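Local coordinates for DNA replication and repair protein RecF (PDB 5Z69), which binds ATP and probably single-stranded DNA, serving as a recombination mediator of the RecFOR pathway in bacterial DNA repair, at residues Tyr87-Glu92 / Lys104-Lys109; Lys210-Met215 / Lys226-Tyr231. One frame throughout, in Å; residues are numbered along the deposited sequence.

Interaction 1: Tyr87-Glu92 / Lys104-Lys109; sequences YEKKIE and KVNGNK
The flat carboxamide of Asn106 meets segment 87-92 at Lys89 and Lys90: its OD1 takes the N-H of Lys90 at 2.9 Å, nearly straight at the hydrogen but tilted 33° from the amide plane, and also lies 3.4 Å from Lys89 CA. At its other tip, ND2 reaches a water weakly, and that water donates to Glu88 O. The carboxylate of Glu92 sets OE1 against the aliphatic part of Lys104, 3.6 Å from CB, while its OE2 bonds to Tyr76 OH. On the opposite face, with Ile91, Val105 CG1 packs 3.7 Å from Lys89 CD; the bend of the lysine at chi3 (-77°) turns CE there as well, and NZ goes on to His119. The backbones pair antiparallel, with Asn106 N on Lys90 O at 2.8 Å and Glu92 and Lys104 bonded both ways. The type I' turn from Val105 to Asn108 leads from strand 101-105 into strand 108-109; Asn106 tolerates the positive phi it needs, and at Gly107 a CB would jam against the carbonyl of Asn106. Where the strand pairing ends, asparagine thus supplies a side-chain acceptor in place of a backbone carbonyl, and the N-H of Lys90 stays bonded.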
ATOM      1  N   TYR A  87      44.342  12.748   3.863  1.00 22.03           N
ATOM      2  CA  TYR A  87      45.153  13.018   2.675  1.00 31.93           C
ATOM      3  C   TYR A  87      45.218  11.753   1.813  1.00 34.66           C
ATOM      4  O   TYR A  87      45.191  11.816   0.579  1.00 26.99           O
ATOM      5  CB  TYR A  87      46.568  13.489   3.050  1.00 29.33           C
ATOM      6  CG  TYR A  87      47.571  13.550   1.905  1.00 29.84           C
ATOM      7  CD1 TYR A  87      47.541  14.581   0.956  1.00 25.32           C
ATOM      8  CD2 TYR A  87      48.558  12.583   1.780  1.00 29.49           C
ATOM      9  CE1 TYR A  87      48.475  14.616  -0.084  1.00 23.11           C
ATOM     10  CE2 TYR A  87      49.486  12.617   0.754  1.00 39.06           C
ATOM     11  CZ  TYR A  87      49.443  13.638  -0.172  1.00 34.47           C
ATOM     12  OH  TYR A  87      50.381  13.655  -1.193  1.00 37.81           O
ATOM     13  N   GLU A  88      45.298  10.594   2.452  1.00 27.03           N
ATOM     14  CA  GLU A  88      45.252   9.354   1.669  1.00 33.48           C
ATOM     15  C   GLU A  88      44.696   8.189   2.482  1.00 22.56           C
ATOM     16  O   GLU A  88      45.063   7.998   3.631  1.00 26.03           O
ATOM     17  CB  GLU A  88      46.638   8.996   1.111  1.00 35.18           C
ATOM     18  CG  GLU A  88      46.599   7.803   0.134  1.00 33.36           C
ATOM     19  CD  GLU A  88      47.815   7.706  -0.783  1.00 29.89           C
ATOM     20  OE1 GLU A  88      48.496   6.662  -0.756  1.00 34.08           O
ATOM     21  OE2 GLU A  88      48.074   8.651  -1.562  1.00 33.14           O
ATOM     22  N   LYS A  89      43.775   7.438   1.894  1.00 30.78           N
ATOM     23  CA  LYS A  89      43.265   6.233   2.534  1.00 25.79           C
ATOM     24  C   LYS A  89      43.312   5.113   1.506  1.00 31.62           C
ATOM     25  O   LYS A  89      42.813   5.258   0.377  1.00 23.01           O
ATOM     26  CB  LYS A  89      41.841   6.432   3.076  1.00 26.96           C
ATOM     27  CG  LYS A  89      41.120   5.129   3.492  1.00 27.56           C
ATOM     28  CD  LYS A  89      39.710   5.409   4.053  1.00 22.00           C
ATOM     29  CE  LYS A  89      39.803   5.925   5.489  1.00 26.00           C
ATOM     30  NZ  LYS A  89      38.487   6.404   6.007  1.00 29.75           N
ATOM     31  N   LYS A  90      43.966   4.020   1.885  1.00 24.27           N
ATOM     32  CA  LYS A  90      44.073   2.860   1.004  1.00 21.54           C
ATOM     33  C   LYS A  90      42.908   1.916   1.239  1.00 22.48           C
ATOM     34  O   LYS A  90      42.647   1.498   2.369  1.00 28.77           O
ATOM     35  CB  LYS A  90      45.420   2.119   1.216  1.00 19.66           C
ATOM     36  CG  LYS A  90      45.640   0.973   0.179  1.00 24.98           C
ATOM     37  CD  LYS A  90      46.737  -0.043   0.597  1.00 31.08           C
ATOM     38  CE  LYS A  90      48.058   0.612   0.863  1.00 38.88           C
ATOM     39  NZ  LYS A  90      49.102  -0.409   1.210  1.00 40.08           N
ATOM     40  N   ILE A  91      42.191   1.579   0.176  1.00 21.50           N
ATOM     41  CA  ILE A  91      41.088   0.651   0.312  1.00 19.35           C
ATOM     42  C   ILE A  91      41.320  -0.526  -0.605  1.00 20.24           C
ATOM     43  O   ILE A  91      41.400  -0.371  -1.832  1.00 23.58           O
ATOM     44  CB  ILE A  91      39.721   1.315  -0.037  1.00 14.65           C
ATOM     45  CG1 ILE A  91      39.480   2.564   0.826  1.00 19.59           C
ATOM     46  CG2 ILE A  91      38.551   0.288   0.087  1.00 18.78           C
ATOM     47  CD1 ILE A  91      38.107   3.235   0.482  1.00 21.21           C
ATOM     48  N   GLU A  92      41.421  -1.706  -0.004  1.00 22.21           N
ATOM     49  CA  GLU A  92      41.666  -2.934  -0.758  1.00 26.46           C
ATOM     50  C   GLU A  92      40.548  -3.948  -0.647  1.00 25.48           C
ATOM     51  O   GLU A  92      40.047  -4.219   0.450  1.00 22.98           O
ATOM     52  CB  GLU A  92      42.940  -3.605  -0.275  1.00 22.94           C
ATOM     53  CG  GLU A  92      44.179  -2.763  -0.388  1.00 29.37           C
ATOM     54  CD  GLU A  92      45.323  -3.457   0.291  1.00 28.72           C
ATOM     55  OE1 GLU A  92      45.400  -3.333   1.529  1.00 28.64           O
ATOM     56  OE2 GLU A  92      46.099  -4.181  -0.392  1.00 27.50           O
ATOM     57  N   LYS A 104      40.487  -4.478   3.240  1.00 18.96           N
ATOM     58  CA  LYS A 104      41.369  -3.739   4.142  1.00 25.71           C
ATOM     59  C   LYS A 104      41.263  -2.230   3.968  1.00 25.26           C
ATOM     60  O   LYS A 104      41.222  -1.744   2.842  1.00 26.16           O
ATOM     61  CB  LYS A 104      42.814  -4.158   3.921  1.00 25.46           C
ATOM     62  CG  LYS A 104      43.097  -5.634   4.173  1.00 32.18           C
ATOM     63  CD  LYS A 104      44.594  -5.893   4.027  1.00 33.45           C
ATOM     64  CE  LYS A 104      44.982  -7.291   4.454  1.00 38.10           C
ATOM     65  NZ  LYS A 104      46.490  -7.441   4.352  1.00 37.01           N
ATOM     66  N   VAL A 105      41.242  -1.499   5.081  1.00 24.02           N
ATOM     67  CA  VAL A 105      41.365  -0.039   5.047  1.00 23.41           C
ATOM     68  C   VAL A 105      42.660   0.378   5.741  1.00 27.36           C
ATOM     69  O   VAL A 105      42.883   0.079   6.919  1.00 28.13           O
ATOM     70  CB  VAL A 105      40.175   0.664   5.709  1.00 22.55           C
ATOM     71  CG1 VAL A 105      40.395   2.183   5.715  1.00 36.63           C
ATOM     72  CG2 VAL A 105      38.928   0.344   4.950  1.00 24.21           C
ATOM     73  N   ASN A 106      43.511   1.058   4.990  1.00 22.86           N
ATOM     74  CA  ASN A 106      44.848   1.403   5.443  1.00 29.44           C
ATOM     75  C   ASN A 106      45.559   0.189   6.020  1.00 38.55           C
ATOM     76  O   ASN A 106      46.244   0.278   7.037  1.00 33.92           O
ATOM     77  CB  ASN A 106      44.794   2.561   6.459  1.00 33.34           C
ATOM     78  CG  ASN A 106      44.563   3.911   5.784  1.00 39.56           C
ATOM     79  OD1 ASN A 106      44.860   4.068   4.598  1.00 28.32           O
ATOM     80  ND2 ASN A 106      44.033   4.887   6.533  1.00 32.29           N
ATOM     81  N   GLY A 107      45.419  -0.950   5.354  1.00 30.74           N
ATOM     82  CA  GLY A 107      46.168  -2.132   5.779  1.00 30.65           C
ATOM     83  C   GLY A 107      45.510  -2.898   6.923  1.00 36.29           C
ATOM     84  O   GLY A 107      45.990  -3.953   7.313  1.00 41.09           O
ATOM     85  N   ASN A 108      44.407  -2.391   7.471  1.00 32.32           N
ATOM     86  CA  ASN A 108      43.707  -3.150   8.508  1.00 35.07           C
ATOM     87  C   ASN A 108      42.539  -3.922   7.927  1.00 34.81           C
ATOM     88  O   ASN A 108      41.640  -3.345   7.309  1.00 28.87           O
ATOM     89  CB  ASN A 108      43.198  -2.249   9.632  1.00 32.50           C
ATOM     90  CG  ASN A 108      44.276  -1.348  10.190  1.00 48.23           C
ATOM     91  OD1 ASN A 108      44.047  -0.157  10.410  1.00 59.25           O
ATOM     92  ND2 ASN A 108      45.469  -1.904  10.401  1.00 49.19           N
ATOM     93  N   LYS A 109      42.545  -5.230   8.156  1.00 27.74           N
ATOM     94  CA  LYS A 109      41.489  -6.089   7.634  1.00 28.69           C
ATOM     95  C   LYS A 109      40.180  -5.783   8.337  1.00 26.82           C
ATOM     96  O   LYS A 109      40.124  -5.673   9.560  1.00 38.62           O
ATOM     97  CB  LYS A 109      41.875  -7.567   7.788  1.00 33.89           C
ATOM     98  CG  LYS A 109      40.834  -8.528   7.227  1.00 41.56           C
ATOM     99  CD  LYS A 109      41.324  -9.982   7.234  1.00 47.27           C
ATOM    100  CE  LYS A 109      40.237 -10.943   6.736  1.00 50.50           C
ATOM    101  NZ  LYS A 109      40.722 -12.359   6.757  1.00 65.37           N
TER
HETATM  102  O   HOH W   1      45.253   7.471   6.598  1.00 37.57           O
HETATM  103  O   HOH W   2      44.247  -1.148   2.723  1.00 21.12           O

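Interaction 2: Lys210-Met215 / Lys226-Tyr231; sequences KLKNSM and KLEIIY
Lys212 and Met215 of helix 210-215 lie over Leu227 and Ile229 of strand 227-231, the two axes running nearly antiparallel (168°) and 8.1 Å apart at their closest. Ile229 presents CD1 to the helix, where Leu211 CD2 meets it at 3.8 Å and Met215 SD at 3.9 Å, both side chains crossing the isoleucine at about a right angle. Isoleucine suits the place because its CG1-CD1 arm reaches across to the helix, where CD1 meets both residues. Leu227 fills the neighbouring place with CD1, which touches Lys212 CG at 3.6 Å and also faces Met215 CB.

Lys212 serves the contact with its hydrocarbon chain. CG stands anti to the backbone N (chi1 -165°), directed at the strand, where Glu228 OE1 lies 3.5 Å from it. Bends at the following torsions then lead the amine back to its own helix: NZ donates to Asn213 OD1 at 2.7 Å, from above the amide plane, and weakly to Glu209 O. Glu228 bends back at chi2, and its OE1 accepts the N-H of Ile229 on the anti side at 2.8 Å. An alanine in place of Lys212 would probably open a gap beside Leu227 CD1 and leave Asn213 OD1 without its ammonium partner.

Leu211 also touches Leu301 of helix 291-313, and Leu227 rests on Ile278 and Ile280 of strand 275-280, so the apolar layer continues beyond the pair. No hydrogen bond joins helix to strand here. The contact therefore rests on apolar packing, with the lysine's methylenes forming part of its middle; the ammonium and the Glu228 carboxylate, 5.2 Å apart from NZ to OE1, are not in contact, and any attraction between them would probably be weak.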
ATOM      1  N   LYS A 210      12.853  13.354   4.258  1.00 47.23           N
ATOM      2  CA  LYS A 210      13.884  14.128   3.566  1.00 41.92           C
ATOM      3  C   LYS A 210      13.849  13.879   2.071  1.00 35.65           C
ATOM      4  O   LYS A 210      14.006  14.807   1.282  1.00 43.38           O
ATOM      5  CB  LYS A 210      15.266  13.796   4.119  1.00 41.12           C
ATOM      6  CG  LYS A 210      15.449  14.258   5.531  1.00 47.49           C
ATOM      7  CD  LYS A 210      16.745  13.736   6.131  1.00 56.93           C
ATOM      8  CE  LYS A 210      16.986  14.350   7.499  1.00 53.70           C
ATOM      9  NZ  LYS A 210      18.027  13.618   8.252  1.00 58.63           N
ATOM     10  N   LEU A 211      13.631  12.624   1.681  1.00 41.00           N
ATOM     11  CA  LEU A 211      13.572  12.274   0.271  1.00 37.15           C
ATOM     12  C   LEU A 211      12.457  13.061  -0.424  1.00 43.79           C
ATOM     13  O   LEU A 211      12.668  13.650  -1.480  1.00 45.81           O
ATOM     14  CB  LEU A 211      13.356  10.765   0.089  1.00 30.99           C
ATOM     15  CG  LEU A 211      13.310  10.314  -1.374  1.00 41.22           C
ATOM     16  CD1 LEU A 211      14.638  10.689  -2.023  1.00 45.66           C
ATOM     17  CD2 LEU A 211      13.042   8.818  -1.535  1.00 41.38           C
ATOM     18  N   LYS A 212      11.275  13.084   0.180  1.00 47.36           N
ATOM     19  CA  LYS A 212      10.145  13.793  -0.424  1.00 47.90           C
ATOM     20  C   LYS A 212      10.435  15.303  -0.572  1.00 46.04           C
ATOM     21  O   LYS A 212      10.251  15.864  -1.651  1.00 52.23           O
ATOM     22  CB  LYS A 212       8.873  13.542   0.395  1.00 54.22           C
ATOM     23  CG  LYS A 212       7.566  13.927  -0.303  1.00 56.53           C
ATOM     24  CD  LYS A 212       7.113  15.316   0.085  1.00 62.56           C
ATOM     25  CE  LYS A 212       6.877  15.412   1.583  1.00 76.36           C
ATOM     26  NZ  LYS A 212       8.098  15.831   2.329  1.00 76.79           N
ATOM     27  N   ASN A 213      10.913  15.947   0.491  1.00 41.63           N
ATOM     28  CA  ASN A 213      11.304  17.363   0.426  1.00 49.45           C
ATOM     29  C   ASN A 213      12.269  17.686  -0.708  1.00 61.07           C
ATOM     30  O   ASN A 213      12.045  18.611  -1.489  1.00 60.03           O
ATOM     31  CB  ASN A 213      11.970  17.820   1.727  1.00 54.22           C
ATOM     32  CG  ASN A 213      11.069  17.701   2.931  1.00 66.11           C
ATOM     33  OD1 ASN A 213       9.845  17.780   2.824  1.00 65.27           O
ATOM     34  ND2 ASN A 213      11.678  17.519   4.102  1.00 71.55           N
ATOM     35  N   SER A 214      13.365  16.934  -0.772  1.00 47.97           N
ATOM     36  CA  SER A 214      14.388  17.187  -1.769  0.65 47.87           C
ATOM     37  C   SER A 214      13.890  16.873  -3.174  1.00 45.98           C
ATOM     38  O   SER A 214      14.168  17.609  -4.115  1.00 48.46           O
ATOM     39  CB  SER A 214      15.652  16.368  -1.467  0.65 42.90           C
ATOM     40  OG  SER A 214      16.690  16.737  -2.348  0.65 39.54           O
ATOM     41  N   MET A 215      13.153  15.782  -3.319  1.00 44.17           N
ATOM     42  CA  MET A 215      12.645  15.414  -4.633  1.00 53.13           C
ATOM     43  C   MET A 215      11.595  16.393  -5.136  1.00 58.31           C
ATOM     44  O   MET A 215      11.499  16.617  -6.340  1.00 60.32           O
ATOM     45  CB  MET A 215      12.017  14.026  -4.625  1.00 53.57           C
ATOM     46  CG  MET A 215      12.954  12.870  -4.535  1.00 51.83           C
ATOM     47  SD  MET A 215      11.941  11.384  -4.622  1.00 46.72           S
ATOM     48  CE  MET A 215      11.774  11.123  -6.358  1.00 49.23           C
ATOM     49  N   LYS A 226       4.110  17.977  -9.110  1.00 69.02           N
ATOM     50  CA  LYS A 226       4.057  17.900  -7.653  1.00 70.72           C
ATOM     51  C   LYS A 226       4.332  16.481  -7.156  1.00 68.07           C
ATOM     52  O   LYS A 226       3.666  15.531  -7.589  1.00 70.83           O
ATOM     53  CB  LYS A 226       2.690  18.385  -7.147  1.00 77.09           C
ATOM     54  N   LEU A 227       5.303  16.335  -6.250  1.00 67.09           N
ATOM     55  CA  LEU A 227       5.708  15.014  -5.750  1.00 59.89           C
ATOM     56  C   LEU A 227       5.096  14.707  -4.402  1.00 58.89           C
ATOM     57  O   LEU A 227       5.131  15.537  -3.488  1.00 69.88           O
ATOM     58  CB  LEU A 227       7.245  14.903  -5.620  1.00 57.58           C
ATOM     59  CG  LEU A 227       7.922  13.548  -5.304  1.00 53.36           C
ATOM     60  CD1 LEU A 227       8.089  13.223  -3.822  1.00 58.12           C
ATOM     61  CD2 LEU A 227       7.243  12.428  -6.023  1.00 64.00           C
ATOM     62  N   GLU A 228       4.570  13.498  -4.273  1.00 52.37           N
ATOM     63  CA  GLU A 228       4.250  12.968  -2.961  1.00 61.65           C
ATOM     64  C   GLU A 228       4.878  11.570  -2.776  1.00 50.38           C
ATOM     65  O   GLU A 228       5.055  10.816  -3.740  1.00 47.49           O
ATOM     66  CB  GLU A 228       2.726  12.917  -2.735  1.00 61.87           C
ATOM     67  CG  GLU A 228       2.333  12.652  -1.274  1.00 66.48           C
ATOM     68  CD  GLU A 228       3.063  13.569  -0.305  0.70 69.80           C
ATOM     69  OE1 GLU A 228       4.143  13.180   0.190  1.00 66.93           O
ATOM     70  OE2 GLU A 228       2.563  14.687  -0.052  1.00 74.99           O
ATOM     71  N   ILE A 229       5.227  11.239  -1.534  1.00 46.35           N
ATOM     72  CA  ILE A 229       5.749   9.916  -1.216  1.00 55.68           C
ATOM     73  C   ILE A 229       4.948   9.285  -0.102  1.00 46.41           C
ATOM     74  O   ILE A 229       4.822   9.866   0.973  1.00 49.19           O
ATOM     75  CB  ILE A 229       7.255   9.968  -0.799  1.00 51.32           C
ATOM     76  CG1 ILE A 229       8.122  10.232  -2.023  1.00 45.35           C
ATOM     77  CG2 ILE A 229       7.694   8.662  -0.144  1.00 54.20           C
ATOM     78  CD1 ILE A 229       9.568  10.242  -1.743  1.00 55.48           C
ATOM     79  N   ILE A 230       4.421   8.091  -0.358  1.00 43.01           N
ATOM     80  CA  ILE A 230       3.659   7.352   0.650  1.00 50.70           C
ATOM     81  C   ILE A 230       4.439   6.137   1.142  1.00 47.54           C
ATOM     82  O   ILE A 230       4.794   5.257   0.362  1.00 47.04           O
ATOM     83  CB  ILE A 230       2.295   6.865   0.111  1.00 48.72           C
ATOM     84  CG1 ILE A 230       1.523   8.022  -0.523  1.00 50.64           C
ATOM     85  CG2 ILE A 230       1.487   6.212   1.230  1.00 45.79           C
ATOM     86  CD1 ILE A 230       1.239   9.139   0.440  1.00 56.95           C
ATOM     87  N   TYR A 231       4.694   6.103   2.444  1.00 44.03           N
ATOM     88  CA  TYR A 231       5.444   5.028   3.064  1.00 48.50           C
ATOM     89  C   TYR A 231       4.487   3.967   3.594  1.00 43.05           C
ATOM     90  O   TYR A 231       3.831   4.158   4.620  1.00 46.87           O
ATOM     91  CB  TYR A 231       6.338   5.591   4.185  1.00 40.87           C
ATOM     92  CG  TYR A 231       7.145   4.569   4.976  1.00 43.80           C
ATOM     93  CD1 TYR A 231       7.418   3.293   4.466  1.00 41.05           C
ATOM     94  CD2 TYR A 231       7.631   4.890   6.239  1.00 32.34           C
ATOM     95  CE1 TYR A 231       8.144   2.373   5.198  1.00 35.31           C
ATOM     96  CE2 TYR A 231       8.368   3.979   6.979  1.00 28.82           C
ATOM     97  CZ  TYR A 231       8.623   2.732   6.452  1.00 33.31           C
ATOM     98  OH  TYR A 231       9.333   1.841   7.205  1.00 29.49           O
TER

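Interaction 1 comes first along the chain and closes before interaction 2 opens. Their centres are 37 Å apart, on opposite sides of the chain's centre, and about 22 Å separates their nearest atoms, so neither touches the other. They share no sheet: interaction 1 joins neighbouring strands 86-96 and 101-105 of the six-stranded antiparallel sheet and runs on into 108-109, its outermost strand, whereas interaction 2 sets the long helix 186-222 against strand 227-232, an outermost strand of a separate three-stranded sheet. Both belong to the RecF/RecN/SMC N-terminal domain family, yet lie away from the ATP-binding residues. They hold separate parts of the chain, a sheet edge and a helix on a small sheet, and neither directly braces the other.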